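Local coordinates for protein Glucanase/chitosanase (Paenibacillus fukuinensis, PDB 4ZZ5) that binds chitosan through this CBM32 carbohydrate-binding module, one part of a longer enzyme that probably hydrolyses glycosidic bonds as a chitosanase and glucanase, at residues A[45-50]-A[117-122]; A[51-56]-A[83-88]; A[71-76]-A[122-127]; A[75-80]-A[106-111]. All blocks are in the same frame, centred on the assembly; numbering follows the deposited sequence. Where two conformers were deposited one is given.

Interaction 1 of 4, residues A[45-50]-A[117-122]; sequences ASPQWI and RVYATT. With SO4 (sulfate ion), chain C.
Two neighbouring antiparallel strands of the five-stranded sheet of the CBM32 beta-sandwich meet here, W49 and Y119 facing each other as a non-hydrogen-bonded pair between two hydrogen-bonded ones, Q48 with A120 and I50 with V118. The backbone ladder is regular: Q48 N reaches A120 O, A120 N donates to Q48 O at 2.8 Å, and I50 and V118 exchange a similar pair of bonds. On the face carrying Q48, I50, V118 and A120 the side chains turn inward, where L131 and F134 of strand 130-137 lie against I50. The other face bears W49, R117 and Y119. With chi1 at 57°, W49 CG lies between its backbone N and carbonyl carbon, which brings it beside R117; NH1 then sits above one face of the indole, offset toward the rim, 3.7 Å from W49 CD1. This is a cation-pi contact, with R117 CZ 4.7 Å from the centroid of the five-membered ring and the two planes 41° apart. W49 CD1 comes to the edge of the Y119 ring, 3.9 Å from Y119 CD1, and P47 CB packs 3.5 Å from Y119 OH. A sulfate ion, probably from the crystallisation liquor, takes two nearly straight bonds, R117 NH1 to O1 at 2.8 Å and R117 NH2 to O4 at 3.0 Å. Q78 OE1 and the rings of W49 and W90 probably leave the guanidinium little freedom to turn, and in the crystal the sulfate adds to this restraint and probably balances the positive charge that the indole face helps to stabilise.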
# COMPACT_ATOMS: atom_id res chain seq x y z
N ALA A 45 -11.81 -3.58 12.86
CA ALA A 45 -10.66 -4.32 13.33
C ALA A 45 -10.07 -5.35 12.32
O ALA A 45 -9.06 -5.96 12.56
CB ALA A 45 -10.98 -5.05 14.65
N SER A 46 -10.76 -5.51 11.21
CA SER A 46 -10.36 -6.39 10.11
C SER A 46 -8.96 -5.90 9.56
O SER A 46 -8.88 -4.68 9.35
CB SER A 46 -11.37 -6.26 8.94
OG SER A 46 -10.91 -6.96 7.80
N PRO A 47 -8.11 -6.76 9.08
CA PRO A 47 -7.00 -6.32 8.21
C PRO A 47 -7.57 -5.68 6.97
O PRO A 47 -8.68 -5.96 6.51
CB PRO A 47 -6.26 -7.59 7.81
CG PRO A 47 -6.67 -8.58 8.95
CD PRO A 47 -8.04 -8.19 9.35
N GLN A 48 -6.80 -4.71 6.41
CA GLN A 48 -7.13 -4.11 5.16
C GLN A 48 -5.90 -4.03 4.31
O GLN A 48 -4.78 -4.11 4.82
CB GLN A 48 -7.73 -2.69 5.38
CG GLN A 48 -8.92 -2.64 6.27
CD GLN A 48 -10.19 -3.17 5.68
OE1 GLN A 48 -10.36 -3.37 4.49
NE2 GLN A 48 -11.23 -3.28 6.51
N TRP A 49 -6.06 -3.85 3.02
CA TRP A 49 -4.94 -3.86 2.10
C TRP A 49 -5.21 -3.11 0.86
O TRP A 49 -6.35 -2.90 0.44
CB TRP A 49 -4.48 -5.31 1.85
CG TRP A 49 -5.53 -6.23 1.31
CD1 TRP A 49 -6.14 -7.20 2.03
CD2 TRP A 49 -6.06 -6.32 -0.06
NE1 TRP A 49 -7.06 -7.85 1.21
CE2 TRP A 49 -7.05 -7.31 -0.02
CE3 TRP A 49 -5.80 -5.64 -1.22
CZ2 TRP A 49 -7.79 -7.62 -1.20
CZ3 TRP A 49 -6.56 -5.96 -2.37
CH2 TRP A 49 -7.52 -6.94 -2.30
N ILE A 50 -4.09 -2.70 0.23
CA ILE A 50 -4.12 -2.10 -1.08
C ILE A 50 -2.95 -2.70 -1.85
O ILE A 50 -1.83 -2.78 -1.29
CB ILE A 50 -4.01 -0.55 -1.03
CG1 ILE A 50 -3.88 0.04 -2.42
CG2 ILE A 50 -2.89 -0.04 -0.15
CD1 ILE A 50 -4.17 1.52 -2.43
N ARG A 117 1.91 -4.89 -2.17
CA ARG A 117 0.72 -4.77 -1.28
C ARG A 117 1.17 -4.15 0.04
O ARG A 117 2.24 -4.52 0.60
CB ARG A 117 0.10 -6.13 -1.05
CG ARG A 117 -1.23 -6.09 -0.29
CD ARG A 117 -2.04 -7.35 -0.41
NE ARG A 117 -1.58 -8.44 0.47
CZ ARG A 117 -2.32 -9.39 0.98
NH1 ARG A 117 -3.60 -9.49 0.63
NH2 ARG A 117 -1.80 -10.29 1.79
N VAL A 118 0.38 -3.21 0.54
CA VAL A 118 0.38 -2.83 2.00
C VAL A 118 -0.69 -3.64 2.64
O VAL A 118 -1.86 -3.51 2.23
CB VAL A 118 0.13 -1.33 2.15
CG1 VAL A 118 0.02 -0.99 3.67
CG2 VAL A 118 1.23 -0.49 1.51
N TYR A 119 -0.32 -4.45 3.61
CA TYR A 119 -1.26 -5.28 4.36
C TYR A 119 -1.24 -4.78 5.79
O TYR A 119 -0.26 -4.96 6.50
CB TYR A 119 -0.82 -6.75 4.21
CG TYR A 119 -1.78 -7.70 4.81
CD1 TYR A 119 -2.97 -8.10 4.19
CD2 TYR A 119 -1.53 -8.27 6.04
CE1 TYR A 119 -3.87 -8.99 4.76
CE2 TYR A 119 -2.45 -9.16 6.61
CZ TYR A 119 -3.58 -9.48 5.99
OH TYR A 119 -4.40 -10.37 6.68
N ALA A 120 -2.29 -4.09 6.16
CA ALA A 120 -2.37 -3.32 7.40
C ALA A 120 -3.20 -4.10 8.41
O ALA A 120 -4.32 -4.54 8.16
CB ALA A 120 -2.99 -2.00 7.13
N THR A 121 -2.66 -4.24 9.60
CA THR A 121 -3.26 -5.20 10.59
C THR A 121 -3.51 -4.58 11.93
O THR A 121 -4.42 -5.16 12.62
CB THR A 121 -2.37 -6.43 10.76
OG1 THR A 121 -1.04 -6.08 11.13
CG2 THR A 121 -2.30 -7.22 9.46
N THR A 122 -2.87 -3.51 12.37
CA THR A 122 -3.28 -2.78 13.64
C THR A 122 -3.37 -1.34 13.30
O THR A 122 -2.44 -0.72 12.76
CB THR A 122 -2.31 -3.01 14.75
OG1 THR A 122 -2.21 -4.41 15.05
CG2 THR A 122 -2.74 -2.25 16.05
S SO4 C . -4.75 -12.68 2.57
O1 SO4 C . -5.23 -11.54 1.72
O2 SO4 C . -5.64 -12.84 3.75
O3 SO4 C . -4.83 -13.85 1.64
O4 SO4 C . -3.37 -12.42 3.11
O HOH W 1 -6.90 -4.85 14.03
O HOH W 2 -6.33 -6.76 11.89

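Interaction 2 of 4, residues A[51-56]-A[83-88]; sequences YINLGS and SGSTPT
G84 approaches N53 through water: water 5 accepts from N53 ND2 and donates to G84 O at 3.3 Å. At S85 the link is again solvent-mediated. S85 O accepts from two waters: water 4, which accepts a hydrogen bond from N53 ND2 at 3.1 Å, and water 3, which is hydrogen-bonded to Y51 OH at 2.6 Å. ND2 of N53 thus donates to two waters, while N53 OD1 turns back to accept from G55 N at 2.9 Å, an Asx turn in which the donor sits above the carboxamide plane. After T86, which touches the contact lightly, P87 supplies the direct packing. Y51 CG lies between its backbone N and carbonyl carbon (chi1 71°), which starts the ring off toward P87. The two side chains meet tip to tip, with P87 CG 3.5 Å above one face of the phenol and displaced toward the rim near Y51 CZ; P87 CD lies 3.4 Å from Y51 OH. This is a CH-pi contact, with P87 CG 22° off the ring normal. An alanine in place of Y51 would probably leave P87 CG and CD without their aromatic partner and water 3 without its phenol mate. W49 and W90 also meet the Y51 ring. The arrangement is a surface loop between strands 75-80 and 91-96 laid against strand 48-54 of the beta-sandwich, joined by one proline-tyrosine contact and three bridging waters.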
# COMPACT_ATOMS: atom_id res chain seq x y z
N TYR A 51 -3.15 -3.11 -3.08
CA TYR A 51 -2.01 -3.52 -3.93
C TYR A 51 -1.99 -2.76 -5.20
O TYR A 51 -3.05 -2.26 -5.71
CB TYR A 51 -1.93 -5.04 -4.14
CG TYR A 51 -2.95 -5.73 -4.99
CD1 TYR A 51 -2.90 -5.55 -6.37
CD2 TYR A 51 -3.83 -6.60 -4.46
CE1 TYR A 51 -3.89 -6.32 -7.14
CE2 TYR A 51 -4.74 -7.32 -5.21
CZ TYR A 51 -4.73 -7.11 -6.53
OH TYR A 51 -5.68 -7.82 -7.33
N ILE A 52 -0.82 -2.68 -5.78
CA ILE A 52 -0.51 -2.03 -7.06
C ILE A 52 -0.02 -3.07 -8.02
O ILE A 52 0.86 -3.90 -7.64
CB ILE A 52 0.55 -1.01 -6.88
CG1 ILE A 52 0.19 0.02 -5.79
CG2 ILE A 52 0.88 -0.34 -8.23
CD1 ILE A 52 1.36 0.83 -5.30
N ASN A 53 -0.57 -3.15 -9.21
CA ASN A 53 -0.02 -3.93 -10.32
C ASN A 53 0.97 -3.13 -11.04
O ASN A 53 0.64 -2.14 -11.74
CB ASN A 53 -1.20 -4.30 -11.22
CG ASN A 53 -0.74 -5.25 -12.33
OD1 ASN A 53 0.47 -5.39 -12.59
ND2 ASN A 53 -1.68 -5.94 -12.93
N LEU A 54 2.30 -3.39 -10.88
CA LEU A 54 3.30 -2.62 -11.55
C LEU A 54 3.36 -2.83 -13.10
O LEU A 54 4.03 -1.96 -13.76
CB LEU A 54 4.69 -3.01 -10.94
CG LEU A 54 4.85 -2.69 -9.47
CD1 LEU A 54 6.26 -3.23 -9.10
CD2 LEU A 54 4.67 -1.29 -9.11
N GLY A 55 2.73 -3.85 -13.56
CA GLY A 55 2.49 -3.93 -15.07
C GLY A 55 3.52 -4.75 -15.76
O GLY A 55 3.29 -5.24 -16.85
N SER A 56 4.61 -5.01 -15.06
CA SER A 56 5.82 -5.75 -15.57
C SER A 56 6.63 -6.08 -14.33
O SER A 56 6.40 -5.44 -13.26
CB SER A 56 6.67 -5.00 -16.60
OG SER A 56 7.39 -3.84 -16.18
N SER A 83 1.72 -14.41 -12.28
CA SER A 83 1.24 -14.00 -13.62
C SER A 83 -0.17 -13.53 -13.62
O SER A 83 -0.90 -13.74 -12.62
CB SER A 83 1.39 -15.15 -14.64
OG SER A 83 0.71 -16.28 -14.16
N GLY A 84 -0.56 -12.76 -14.66
CA GLY A 84 -1.90 -12.27 -14.75
C GLY A 84 -2.19 -11.05 -14.00
O GLY A 84 -1.25 -10.27 -13.69
N SER A 85 -3.40 -10.75 -13.69
CA SER A 85 -3.80 -9.52 -13.00
C SER A 85 -4.47 -9.65 -11.67
O SER A 85 -5.01 -8.68 -11.08
CB SER A 85 -4.76 -8.66 -13.87
OG SER A 85 -4.02 -8.29 -15.05
N THR A 86 -4.45 -10.91 -11.15
CA THR A 86 -5.11 -11.28 -9.95
C THR A 86 -4.15 -12.04 -9.04
O THR A 86 -4.29 -13.23 -8.81
CB THR A 86 -6.36 -12.15 -10.20
OG1 THR A 86 -7.20 -11.37 -11.12
CG2 THR A 86 -7.12 -12.46 -8.91
N PRO A 87 -3.27 -11.36 -8.32
CA PRO A 87 -2.30 -12.03 -7.50
C PRO A 87 -2.88 -12.73 -6.34
O PRO A 87 -3.87 -12.17 -5.74
CB PRO A 87 -1.43 -10.86 -7.02
CG PRO A 87 -2.36 -9.65 -7.05
CD PRO A 87 -3.20 -9.91 -8.27
N THR A 88 -2.31 -13.85 -5.99
CA THR A 88 -2.80 -14.62 -4.82
C THR A 88 -1.65 -15.05 -3.86
O THR A 88 -1.99 -15.30 -2.72
CB THR A 88 -3.49 -15.97 -5.23
OG1 THR A 88 -2.61 -16.69 -6.05
CG2 THR A 88 -4.82 -15.68 -6.01
O HOH W 3 -7.10 -7.22 -9.42
O HOH W 4 -4.02 -6.11 -10.96
O HOH W 5 -0.62 -7.44 -15.27

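Interaction 3 of 4, residues A[71-76]-A[122-127]; sequences YATAYS and TRATAY
Y71 and A124 meet beside a classic beta bulge of the beta-sandwich, in which T73 and A74 both face T122 where the chain turns a corner, at T73-A74 and at T122. The carbonyl of T122 is the shared acceptor: A74 N donates to T122 O at 3.3 Å and nearly straight, whereas T73 N, at 2.9 Å, makes a bent, weak bond to the same oxygen. T122 N in turn donates to A74 O at 3.2 Å; A74 is also backbone-bonded to T121, whose OG1 adds a weak bond to A74 O. Beyond the bulge, Y71 O accepts two hydrogen bonds, one from A124 N at 2.9 Å and one from water 6, which itself accepts from T125 OG1. That hydroxyl oxygen also accepts from Y127 N in an ST turn, and R123 NH1 donates to Y127 O, so the loop that follows is braced from within. Beside these bonds, T122 CG2 packs against T73 OG1. With CG between the backbone N and the carbonyl carbon (chi1 67°), Y71 CG comes 3.9 Å from A124 CB. A serine in place of Y71 would probably leave the A124 methyl without its aromatic cover. In the CH-pi contact itself, A124 CB stands over the centre of the phenol ring, 3.4 Å from its centroid.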
# COMPACT_ATOMS: atom_id res chain seq x y z
N TYR A 71 -3.75 5.91 10.37
CA TYR A 71 -2.59 5.18 9.96
C TYR A 71 -2.50 3.80 10.62
O TYR A 71 -3.27 3.50 11.55
CB TYR A 71 -1.27 5.94 10.20
CG TYR A 71 -0.85 6.20 11.63
CD1 TYR A 71 -1.33 7.34 12.36
CD2 TYR A 71 -0.01 5.36 12.25
CE1 TYR A 71 -0.84 7.55 13.67
CE2 TYR A 71 0.42 5.58 13.58
CZ TYR A 71 -0.05 6.68 14.23
OH TYR A 71 0.42 6.92 15.57
N ALA A 72 -1.60 2.95 10.13
CA ALA A 72 -1.33 1.63 10.70
C ALA A 72 -0.14 1.68 11.59
O ALA A 72 0.96 2.12 11.16
CB ALA A 72 -1.06 0.60 9.61
N THR A 73 -0.26 1.22 12.84
CA THR A 73 0.87 0.95 13.65
C THR A 73 1.59 -0.38 13.34
O THR A 73 2.76 -0.55 13.56
CB THR A 73 0.55 1.00 15.17
OG1 THR A 73 -0.37 -0.01 15.49
CG2 THR A 73 -0.01 2.36 15.55
N ALA A 74 0.80 -1.33 12.80
CA ALA A 74 1.35 -2.61 12.32
C ALA A 74 0.88 -2.87 10.90
O ALA A 74 -0.29 -2.80 10.63
CB ALA A 74 0.94 -3.80 13.19
N TYR A 75 1.86 -3.12 10.07
CA TYR A 75 1.54 -3.48 8.63
C TYR A 75 2.76 -4.14 8.12
O TYR A 75 3.88 -4.09 8.64
CB TYR A 75 1.21 -2.20 7.83
CG TYR A 75 2.33 -1.20 7.71
CD1 TYR A 75 3.23 -1.26 6.65
CD2 TYR A 75 2.45 -0.16 8.63
CE1 TYR A 75 4.26 -0.32 6.54
CE2 TYR A 75 3.46 0.79 8.51
CZ TYR A 75 4.35 0.64 7.48
OH TYR A 75 5.42 1.61 7.33
N SER A 76 2.53 -4.75 6.96
CA SER A 76 3.61 -5.31 6.15
C SER A 76 3.59 -4.78 4.75
O SER A 76 2.51 -4.37 4.22
CB SER A 76 3.59 -6.76 6.14
OG SER A 76 2.40 -7.25 5.63
N THR A 122 -2.87 -3.51 12.37
CA THR A 122 -3.28 -2.78 13.64
C THR A 122 -3.37 -1.34 13.30
O THR A 122 -2.44 -0.72 12.76
CB THR A 122 -2.31 -3.01 14.75
OG1 THR A 122 -2.21 -4.41 15.05
CG2 THR A 122 -2.74 -2.25 16.05
N ARG A 123 -4.48 -0.77 13.63
CA ARG A 123 -4.82 0.65 13.46
C ARG A 123 -4.25 1.47 14.59
O ARG A 123 -4.30 1.08 15.79
CB ARG A 123 -6.29 0.84 13.46
CG ARG A 123 -7.11 0.15 12.35
CD ARG A 123 -8.61 0.35 12.60
NE ARG A 123 -8.99 -0.52 13.75
CZ ARG A 123 -10.20 -0.50 14.37
NH1 ARG A 123 -11.14 0.28 13.96
NH2 ARG A 123 -10.34 -1.42 15.35
N ALA A 124 -3.93 2.70 14.28
CA ALA A 124 -3.69 3.79 15.31
C ALA A 124 -4.97 4.34 15.79
O ALA A 124 -4.92 4.99 16.90
CB ALA A 124 -2.89 4.92 14.69
N THR A 125 -6.06 4.27 15.10
CA THR A 125 -7.34 4.88 15.40
C THR A 125 -8.42 3.84 15.39
O THR A 125 -8.21 2.63 15.03
CB THR A 125 -7.72 5.99 14.43
OG1 THR A 125 -8.17 5.40 13.18
CG2 THR A 125 -6.63 6.97 14.20
N ALA A 126 -9.65 4.24 15.74
CA ALA A 126 -10.74 3.39 15.63
C ALA A 126 -11.52 3.49 14.33
O ALA A 126 -12.74 3.31 14.32
CB ALA A 126 -11.74 3.59 16.91
N TYR A 127 -10.92 4.08 13.27
CA TYR A 127 -11.52 4.17 11.97
C TYR A 127 -11.12 2.97 11.13
O TYR A 127 -11.23 1.83 11.59
CB TYR A 127 -11.29 5.58 11.38
CG TYR A 127 -11.84 6.64 12.26
CD1 TYR A 127 -13.19 6.82 12.44
CD2 TYR A 127 -11.00 7.58 12.85
CE1 TYR A 127 -13.72 7.86 13.22
CE2 TYR A 127 -11.53 8.64 13.63
CZ TYR A 127 -12.91 8.71 13.74
OH TYR A 127 -13.45 9.77 14.54
O HOH W 6 -6.12 3.96 11.92

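Interaction 4 of 4, residues A[75-80]-A[106-111]; sequences YSIQVS and ITFAAT
The phenol of Y75 and the end of I106 point at each other tip to tip across the interior of the beta-sandwich. With CG between its backbone N and carbonyl carbon (chi1 63°), the Y75 side chain sets off toward I106. I106 CD1 arrives at the edge of the ring, in its plane, 3.4 Å from Y75 OH and 3.9 Å from Y75 CE1. I106 CD1 also meets I77: these two isoleucines likewise approach tip to tip, with I77 CG1 4.0 Å from I106 CD1 and I77 CD1 little farther off. I106 has two conformers, and these approaches hold for the one described. On I77, CG2 takes the other branch, anti to the backbone N, and touches F108 CE2 at 4.3 Å from an oblique direction. Farther along, V79 CG1 faces T111 CG2, also at 4.3 Å, so the contacts follow the alternation of inward residues on strand 75-80. The strand segments belong to opposite sheets, their N-to-C directions 44° apart, and the 10.1 Å between their axes at closest approach leaves side chains to bridge the space. L65 touches both Y75 and I106, and V93 lies against F108. No hydrogen bond crosses between the segments. The polar tip of Y75, its OH, is hydrogen-bonded to D104 OD2. The contact therefore rests on apolar packing: the phenol edge, its oxygen included, packs on I106 while OH also bonds to D104.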
# COMPACT_ATOMS: atom_id res chain seq x y z
N TYR A 75 1.86 -3.12 10.07
CA TYR A 75 1.54 -3.48 8.63
C TYR A 75 2.76 -4.14 8.12
O TYR A 75 3.88 -4.09 8.64
CB TYR A 75 1.21 -2.20 7.83
CG TYR A 75 2.33 -1.20 7.71
CD1 TYR A 75 3.23 -1.26 6.65
CD2 TYR A 75 2.45 -0.16 8.63
CE1 TYR A 75 4.26 -0.32 6.54
CE2 TYR A 75 3.46 0.79 8.51
CZ TYR A 75 4.35 0.64 7.48
OH TYR A 75 5.42 1.61 7.33
N SER A 76 2.53 -4.75 6.96
CA SER A 76 3.61 -5.31 6.15
C SER A 76 3.59 -4.78 4.75
O SER A 76 2.51 -4.37 4.22
CB SER A 76 3.59 -6.76 6.14
OG SER A 76 2.40 -7.25 5.63
N ILE A 77 4.73 -4.72 4.09
CA ILE A 77 4.88 -4.56 2.66
C ILE A 77 5.17 -5.91 2.10
O ILE A 77 6.02 -6.66 2.60
CB ILE A 77 6.00 -3.61 2.30
CG1 ILE A 77 5.86 -2.26 2.95
CG2 ILE A 77 6.10 -3.46 0.82
CD1 ILE A 77 4.63 -1.52 2.66
N GLN A 78 4.42 -6.30 1.05
CA GLN A 78 4.51 -7.64 0.46
C GLN A 78 4.63 -7.53 -1.06
O GLN A 78 4.12 -6.54 -1.64
CB GLN A 78 3.27 -8.42 0.79
CG GLN A 78 2.92 -8.37 2.30
CD GLN A 78 1.77 -9.22 2.62
OE1 GLN A 78 0.71 -9.19 1.97
NE2 GLN A 78 1.82 -9.83 3.76
N VAL A 79 5.19 -8.53 -1.66
CA VAL A 79 5.31 -8.61 -3.12
C VAL A 79 4.72 -9.87 -3.58
O VAL A 79 4.61 -10.88 -2.93
CB VAL A 79 6.78 -8.42 -3.61
CG1 VAL A 79 7.34 -7.14 -3.16
CG2 VAL A 79 7.67 -9.60 -3.17
N SER A 80 4.30 -9.79 -4.87
CA SER A 80 3.89 -11.02 -5.60
C SER A 80 4.56 -10.96 -6.97
O SER A 80 4.70 -9.91 -7.58
CB SER A 80 2.37 -11.08 -5.80
OG SER A 80 1.98 -12.22 -6.54
N ILE A 106 10.47 3.36 3.60
CA ILE A 106 10.79 1.98 3.92
C ILE A 106 11.79 1.50 2.90
O ILE A 106 11.54 1.58 1.73
CB ILE A 106 9.49 1.15 3.84
CG1 ILE A 106 8.41 1.62 4.84
CG2 ILE A 106 9.83 -0.30 4.08
CD1 ILE A 106 7.02 1.31 4.35
N THR A 107 12.86 0.87 3.31
CA THR A 107 13.79 0.20 2.41
C THR A 107 13.86 -1.32 2.75
O THR A 107 13.71 -1.70 3.92
CB THR A 107 15.19 0.83 2.40
OG1 THR A 107 15.70 0.68 3.70
CG2 THR A 107 15.14 2.24 1.94
N PHE A 108 14.15 -2.14 1.78
CA PHE A 108 14.29 -3.55 1.95
C PHE A 108 15.17 -4.12 0.85
O PHE A 108 15.45 -3.44 -0.12
CB PHE A 108 12.92 -4.26 2.03
CG PHE A 108 11.93 -3.78 0.91
CD1 PHE A 108 12.01 -4.31 -0.32
CD2 PHE A 108 10.98 -2.81 1.15
CE1 PHE A 108 11.19 -3.89 -1.34
CE2 PHE A 108 10.16 -2.37 0.12
CZ PHE A 108 10.25 -2.90 -1.08
N ALA A 109 15.55 -5.36 0.99
CA ALA A 109 16.46 -5.97 0.03
C ALA A 109 15.82 -5.89 -1.32
O ALA A 109 14.64 -6.27 -1.50
CB ALA A 109 16.71 -7.44 0.45
N ALA A 110 16.59 -5.54 -2.38
CA ALA A 110 16.06 -5.47 -3.71
C ALA A 110 15.52 -6.75 -4.16
O ALA A 110 16.12 -7.85 -4.01
CB ALA A 110 17.11 -4.94 -4.71
N THR A 111 14.26 -6.72 -4.75
CA THR A 111 13.61 -7.92 -5.13
C THR A 111 12.81 -7.70 -6.41
O THR A 111 12.18 -6.59 -6.57
CB THR A 111 12.61 -8.43 -4.05
OG1 THR A 111 11.95 -9.61 -4.48
CG2 THR A 111 11.58 -7.37 -3.58

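How the interactions relate
Interaction 4 is the buried contact of the set and joins the two sheets through apolar packing, with no hydrogen bond across, whereas interaction 1 lies within one sheet, bonded through its backbone and dressed on one face with aromatic and charged groups. Interactions 2 and 3 are surface contacts on opposite sides of the chain's centre, about 25 Å apart between centres; one relies on bridging waters, the other on backbone bonds at a bulge, and both add a CH-pi contact on a tyrosine. Strand 48-54 serves interactions 1 and 2, strand 115-123 serves 1 and 3, and strand 75-80 serves 3 and 4. R117 of interaction 1 bonds to Q78 within segment 75-80.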